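Local coordinates for protein beta-phenylalanine aminotransferase (Variovorax paradoxus, PDB 4AO9) that probably transfers the amino group of beta-phenylalanine to a keto-acid acceptor, using bound pyridoxal-5'-phosphate as its cofactor, at residues Y34-D39 with L408-I413; P70-R75 with W82-H87. One frame throughout, in Å; residues are numbered along the deposited sequence.

Contact 1 of 2, residues Y34-D39 with L408-I413; sequences YRRFTD and LLNEDI
N410 OD1 is gripped twice where helix 23-40 passes the C-terminal end of helix 398-410: R36 NH1 gives it a weak hydrogen bond of 3.2 Å, and water 1 donates to it over 2.7 Å. The same water accepts from R36 NH1, also at 2.7 Å, so the three groups close a triangle. The direct bond is bent (N-H...acceptor angle 131°), whereas the water sits at the guanidinium edge, in its plane; each leg through the water is shorter than the direct bond and so reinforces it. Arginine suits this helix-helix contact because its long chain, bent at chi3, swings the guanidinium round and gives NH1 to N410 while the NE side forms a salt bridge with D32 one turn earlier. N410 offers a neutral acceptor on a short side chain, its amide plane inclined 58° to the guanidinium.

Beside this polar pair lies an apolar one. With chi1 at 172° the F37 ring is turned away from its own backbone N and reaches the other helix, where L409 CD1 meets the ring edge near its plane. The buried ring also packs edge-to-face against F406 and meets F69, so a flat, wholly apolar residue fits here.

Helix 398-410 ends at N410 in a Schellman motif. D412, at positive phi, turns the chain so that I413 N bonds to L408 O at 2.9 Å and D412 N to L409 O at 3.1 Å. L409, whose carbonyl accepts one bond of this motif, sets its CD1 3.6 Å from F37 CE1.

Contact 2 of 2, residues P70-R75 with W82-H87; sequences PLTIAR and WDADGH
A beta hairpin, strand 72-77 with strand 80-83, is joined here through a classic beta bulge, in which A74 and R75 both face W82. W82 O takes a 2.8 Å hydrogen bond from A74 N, in its carbonyl plane, and a weak one from R75 N; W82 N returns a nearly straight bond (173°) to R75 O. The bulge shifts the register by one residue between the I73-D83 pair, which is non-hydrogen-bonded, and the hydrogen-bonded R75-W82 pair.

R75 and W82 lie on the same sheet face. The guanidinium rests flat on the indole, planes 23° apart, with R75 CZ 3.7 Å from the centroid of the W82 six-membered ring, almost on its normal: a cation-pi stack. R75 NH2 comes closest, 3.3 Å from W82 CZ2. An arginine, flat and charged, and a broad tryptophan face match well at this rather exposed place; an alanine in place of W82 would probably leave the guanidinium without its pi partner and free to swing into solvent.

The hairpin supplies two neighbouring strands of a four-stranded mixed sheet; its outer strand 72-77, through T72 and I73, pairs in parallel with a strand of the second subunit.

At the end of strand 80-83, D83 begins a type I turn that closes at G86. T72 O accepts from A84 N at 2.9 Å. The D83 carboxylate, set between backbone N and carbonyl carbon (chi1 67°), ties the turn together: OD1 accepts from H87 N, and the syn lone pair of OD2 from H87 ND1 at 2.8 Å. Y89 OH also bonds to OD2, so several donors satisfy this buried carboxylate, while the methyl L71 CD2 packs 3.8 Å from D83 OD2.

In the fold
Contact 2 lies within the long loop that contact 1 closes, and the two centres are about 12 Å apart. Both are partly buried, and L71 joins their buried sides: its CD2 packs 3.6 Å from F37 CE1, and its CD1 lies near L409 CD2. Helix 398-410 and the hairpin are also tied to one sheet, since strand 413-414, which follows the helix, runs parallel to strand 88-91, itself paired with 80-83. Their chemistry differs: contact 1 is small, two helices touching mainly through side chains and a water, whereas contact 2 rests on backbone bonds, buries over three times the area and reaches the second subunit. An arginine meets an amide in one, an indole in the other.

Contact 1 of 2, residues Y34-D39 with L408-I413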
loop_
_atom_site.group_PDB
_atom_site.type_symbol
_atom_site.label_atom_id
_atom_site.label_comp_id
_atom_site.label_asym_id
_atom_site.label_seq_id
_atom_site.Cartn_x
_atom_site.Cartn_y
_atom_site.Cartn_z
ATOM N N TYR A 34 24.238 -3.136 25.538
ATOM C CA TYR A 34 23.730 -4.338 24.864
ATOM C C TYR A 34 23.459 -5.451 25.877
ATOM O O TYR A 34 22.405 -6.089 25.842
ATOM C CB TYR A 34 24.709 -4.848 23.805
ATOM C CG TYR A 34 24.628 -4.210 22.422
ATOM C CD1 TYR A 34 24.342 -2.853 22.252
ATOM C CD2 TYR A 34 24.893 -4.973 21.281
ATOM C CE1 TYR A 34 24.302 -2.279 20.972
ATOM C CE2 TYR A 34 24.855 -4.417 20.007
ATOM C CZ TYR A 34 24.569 -3.066 19.857
ATOM O OH TYR A 34 24.542 -2.525 18.590
ATOM N N ARG A 35 24.406 -5.675 26.789
ATOM C CA ARG A 35 24.249 -6.741 27.778
ATOM C C ARG A 35 23.063 -6.503 28.705
ATOM O O ARG A 35 22.265 -7.415 28.945
ATOM C CB ARG A 35 25.525 -6.938 28.607
ATOM C CG ARG A 35 25.415 -8.116 29.571
ATOM C CD ARG A 35 26.494 -8.120 30.643
ATOM N NE ARG A 35 26.487 -6.935 31.504
ATOM C CZ ARG A 35 25.555 -6.651 32.414
ATOM N NH1 ARG A 35 24.503 -7.446 32.587
ATOM N NH2 ARG A 35 25.670 -5.546 33.142
ATOM N N ARG A 36 22.958 -5.287 29.236
ATOM C CA ARG A 36 21.873 -4.944 30.146
ATOM C C ARG A 36 20.514 -5.050 29.441
ATOM O O ARG A 36 19.557 -5.590 30.000
ATOM C CB ARG A 36 22.083 -3.551 30.749
ATOM C CG ARG A 36 23.141 -3.506 31.859
ATOM C CD ARG A 36 23.219 -2.135 32.536
ATOM N NE ARG A 36 23.957 -1.155 31.734
ATOM C CZ ARG A 36 23.395 -0.230 30.958
ATOM N NH1 ARG A 36 22.071 -0.140 30.865
ATOM N NH2 ARG A 36 24.160 0.610 30.268
ATOM N N PHE A 37 20.456 -4.548 28.210
ATOM C CA PHE A 37 19.251 -4.647 27.387
ATOM C C PHE A 37 18.861 -6.111 27.159
ATOM O O PHE A 37 17.698 -6.492 27.345
ATOM C CB PHE A 37 19.480 -3.907 26.063
ATOM C CG PHE A 37 18.384 -4.104 25.042
ATOM C CD1 PHE A 37 17.266 -3.275 25.033
ATOM C CD2 PHE A 37 18.479 -5.121 24.104
ATOM C CE1 PHE A 37 16.252 -3.460 24.091
ATOM C CE2 PHE A 37 17.471 -5.319 23.163
ATOM C CZ PHE A 37 16.359 -4.479 23.155
ATOM N N THR A 38 19.843 -6.931 26.784
ATOM C CA THR A 38 19.613 -8.357 26.542
ATOM C C THR A 38 19.110 -9.076 27.800
ATOM O O THR A 38 18.117 -9.795 27.748
ATOM C CB THR A 38 20.892 -9.040 26.010
ATOM O OG1 THR A 38 21.250 -8.463 24.749
ATOM C CG2 THR A 38 20.695 -10.544 25.838
ATOM N N ASP A 39 19.791 -8.861 28.928
ATOM C CA ASP A 39 19.450 -9.551 30.177
ATOM C C ASP A 39 18.064 -9.192 30.691
ATOM O O ASP A 39 17.381 -10.029 31.280
ATOM C CB ASP A 39 20.491 -9.264 31.265
ATOM C CG ASP A 39 21.854 -9.865 30.952
ATOM O OD1 ASP A 39 21.955 -10.668 30.000
ATOM O OD2 ASP A 39 22.820 -9.520 31.662
ATOM N N LEU A 408 17.308 5.929 27.194
ATOM C CA LEU A 408 15.903 6.303 27.275
ATOM C C LEU A 408 15.049 5.113 27.696
ATOM O O LEU A 408 14.156 5.257 28.528
ATOM C CB LEU A 408 15.419 6.943 25.961
ATOM C CG LEU A 408 15.967 8.354 25.709
ATOM C CD1 LEU A 408 15.640 8.773 24.278
ATOM C CD2 LEU A 408 15.421 9.364 26.715
ATOM N N LEU A 409 15.351 3.926 27.167
ATOM C CA LEU A 409 14.655 2.718 27.633
ATOM C C LEU A 409 14.798 2.550 29.145
ATOM O O LEU A 409 13.819 2.240 29.817
ATOM C CB LEU A 409 15.142 1.452 26.921
ATOM C CG LEU A 409 14.837 1.294 25.429
ATOM C CD1 LEU A 409 15.411 -0.023 24.927
ATOM C CD2 LEU A 409 13.337 1.353 25.138
ATOM N N ASN A 410 16.010 2.760 29.665
ATOM C CA ASN A 410 16.250 2.677 31.119
ATOM C C ASN A 410 15.420 3.684 31.918
ATOM O O ASN A 410 15.071 3.436 33.081
ATOM C CB ASN A 410 17.729 2.907 31.450
ATOM C CG ASN A 410 18.652 1.839 30.886
ATOM O OD1 ASN A 410 19.841 2.107 30.664
ATOM N ND2 ASN A 410 18.139 0.644 30.668
ATOM N N GLU A 411 15.135 4.825 31.292
ATOM C CA GLU A 411 14.338 5.895 31.888
ATOM C C GLU A 411 12.849 5.802 31.529
ATOM O O GLU A 411 12.124 6.790 31.621
ATOM C CB GLU A 411 14.906 7.263 31.480
ATOM C CG GLU A 411 16.349 7.499 31.943
ATOM C CD GLU A 411 16.549 7.238 33.432
ATOM O OE1 GLU A 411 15.800 7.810 34.255
ATOM O OE2 GLU A 411 17.454 6.445 33.776
ATOM N N ASP A 412 12.404 4.607 31.129
ATOM C CA ASP A 412 10.987 4.326 30.832
ATOM C C ASP A 412 10.443 5.143 29.653
ATOM O O ASP A 412 9.282 5.549 29.644
ATOM C CB ASP A 412 10.111 4.514 32.084
ATOM C CG ASP A 412 10.677 3.807 33.304
ATOM O OD1 ASP A 412 11.092 2.641 33.174
ATOM O OD2 ASP A 412 10.735 4.441 34.380
ATOM N N ILE A 413 11.300 5.370 28.664
ATOM C CA ILE A 413 10.922 6.119 27.468
ATOM C C ILE A 413 11.216 5.272 26.234
ATOM O O ILE A 413 12.332 4.811 26.035
ATOM C CB ILE A 413 11.652 7.491 27.406
ATOM C CG1 ILE A 413 11.068 8.435 28.470
ATOM C CG2 ILE A 413 11.565 8.098 25.996
ATOM C CD1 ILE A 413 11.946 9.615 28.847
HETATM O O HOH W 1 21.794 1.586 28.843
#

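Contact 2 of 2, residues P70-R75 with W82-H87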
loop_
_atom_site.group_PDB
_atom_site.type_symbol
_atom_site.label_atom_id
_atom_site.label_comp_id
_atom_site.label_asym_id
_atom_site.label_seq_id
_atom_site.Cartn_x
_atom_site.Cartn_y
_atom_site.Cartn_z
ATOM N N PRO A 70 15.361 -6.209 18.347
ATOM C CA PRO A 70 14.333 -5.246 18.741
ATOM C C PRO A 70 13.403 -5.810 19.801
ATOM O O PRO A 70 13.134 -7.020 19.816
ATOM C CB PRO A 70 13.571 -4.995 17.437
ATOM C CG PRO A 70 13.728 -6.288 16.675
ATOM C CD PRO A 70 15.128 -6.740 16.991
ATOM N N LEU A 71 12.898 -4.935 20.659
ATOM C CA LEU A 71 11.834 -5.306 21.585
ATOM C C LEU A 71 10.560 -5.644 20.825
ATOM O O LEU A 71 10.214 -4.985 19.833
ATOM C CB LEU A 71 11.526 -4.163 22.553
ATOM C CG LEU A 71 12.621 -3.688 23.511
ATOM C CD1 LEU A 71 12.184 -2.422 24.245
ATOM C CD2 LEU A 71 12.946 -4.776 24.505
ATOM N N THR A 72 9.882 -6.693 21.277
ATOM C CA THR A 72 8.499 -6.926 20.883
ATOM C C THR A 72 7.580 -6.094 21.764
ATOM O O THR A 72 7.712 -6.093 22.990
ATOM C CB THR A 72 8.145 -8.415 20.982
ATOM O OG1 THR A 72 8.826 -9.112 19.941
ATOM C CG2 THR A 72 6.644 -8.650 20.819
ATOM N N ILE A 73 6.656 -5.383 21.124
ATOM C CA ILE A 73 5.672 -4.572 21.828
ATOM C C ILE A 73 4.388 -5.387 21.980
ATOM O O ILE A 73 3.818 -5.841 20.985
ATOM C CB ILE A 73 5.424 -3.215 21.099
ATOM C CG1 ILE A 73 6.733 -2.411 20.961
ATOM C CG2 ILE A 73 4.333 -2.397 21.790
ATOM C CD1 ILE A 73 7.493 -2.164 22.275
ATOM N N ALA A 74 3.966 -5.582 23.228
ATOM C CA ALA A 74 2.829 -6.450 23.554
ATOM C C ALA A 74 1.493 -5.725 23.628
ATOM O O ALA A 74 0.451 -6.308 23.342
ATOM C CB ALA A 74 3.092 -7.167 24.873
ATOM N N ARG A 75 1.520 -4.457 24.023
ATOM C CA ARG A 75 0.293 -3.743 24.347
ATOM C C ARG A 75 0.546 -2.258 24.262
ATOM O O ARG A 75 1.666 -1.815 24.500
ATOM C CB ARG A 75 -0.147 -4.108 25.777
ATOM C CG ARG A 75 -1.556 -3.684 26.149
ATOM C CD ARG A 75 -2.035 -4.390 27.422
ATOM N NE ARG A 75 -2.169 -3.485 28.564
ATOM C CZ ARG A 75 -1.341 -3.433 29.608
ATOM N NH1 ARG A 75 -0.279 -4.232 29.686
ATOM N NH2 ARG A 75 -1.581 -2.574 30.586
ATOM N N TRP A 82 3.844 -1.263 26.339
ATOM C CA TRP A 82 4.459 -2.318 27.147
ATOM C C TRP A 82 5.140 -3.313 26.225
ATOM O O TRP A 82 4.552 -3.751 25.233
ATOM C CB TRP A 82 3.417 -3.076 27.963
ATOM C CG TRP A 82 2.803 -2.329 29.103
ATOM C CD1 TRP A 82 3.120 -2.453 30.432
ATOM C CD2 TRP A 82 1.738 -1.372 29.033
ATOM N NE1 TRP A 82 2.328 -1.621 31.186
ATOM C CE2 TRP A 82 1.475 -0.942 30.355
ATOM C CE3 TRP A 82 0.993 -0.817 27.979
ATOM C CZ2 TRP A 82 0.487 0.008 30.652
ATOM C CZ3 TRP A 82 0.010 0.125 28.273
ATOM C CH2 TRP A 82 -0.235 0.526 29.605
ATOM N N ASP A 83 6.371 -3.678 26.554
ATOM C CA ASP A 83 7.049 -4.740 25.809
ATOM C C ASP A 83 6.692 -6.153 26.307
ATOM O O ASP A 83 5.935 -6.320 27.273
ATOM C CB ASP A 83 8.572 -4.493 25.742
ATOM C CG ASP A 83 9.262 -4.595 27.093
ATOM O OD1 ASP A 83 8.728 -5.272 28.007
ATOM O OD2 ASP A 83 10.365 -4.030 27.238
ATOM N N ALA A 84 7.246 -7.159 25.636
ATOM C CA ALA A 84 6.947 -8.556 25.944
ATOM C C ALA A 84 7.407 -8.976 27.343
ATOM O O ALA A 84 6.894 -9.946 27.901
ATOM C CB ALA A 84 7.551 -9.462 24.886
ATOM N N ASP A 85 8.352 -8.233 27.906
ATOM C CA ASP A 85 8.831 -8.499 29.264
ATOM C C ASP A 85 8.153 -7.635 30.330
ATOM O O ASP A 85 8.512 -7.684 31.508
ATOM C CB ASP A 85 10.351 -8.362 29.307
ATOM C CG ASP A 85 11.032 -9.480 28.557
ATOM O OD1 ASP A 85 11.276 -10.543 29.178
ATOM O OD2 ASP A 85 11.283 -9.313 27.345
ATOM N N GLY A 86 7.151 -6.868 29.911
ATOM C CA GLY A 86 6.309 -6.122 30.833
ATOM C C GLY A 86 6.766 -4.733 31.210
ATOM O O GLY A 86 6.137 -4.093 32.055
ATOM N N HIS A 87 7.846 -4.249 30.596
ATOM C CA HIS A 87 8.285 -2.875 30.828
ATOM C C HIS A 87 7.280 -1.907 30.240
ATOM O O HIS A 87 6.825 -2.089 29.100
ATOM C CB HIS A 87 9.642 -2.605 30.182
ATOM C CG HIS A 87 10.729 -3.521 30.640
ATOM N ND1 HIS A 87 11.355 -4.405 29.793
ATOM C CD2 HIS A 87 11.312 -3.684 31.852
ATOM C CE1 HIS A 87 12.272 -5.081 30.460
ATOM N NE2 HIS A 87 12.265 -4.663 31.714
#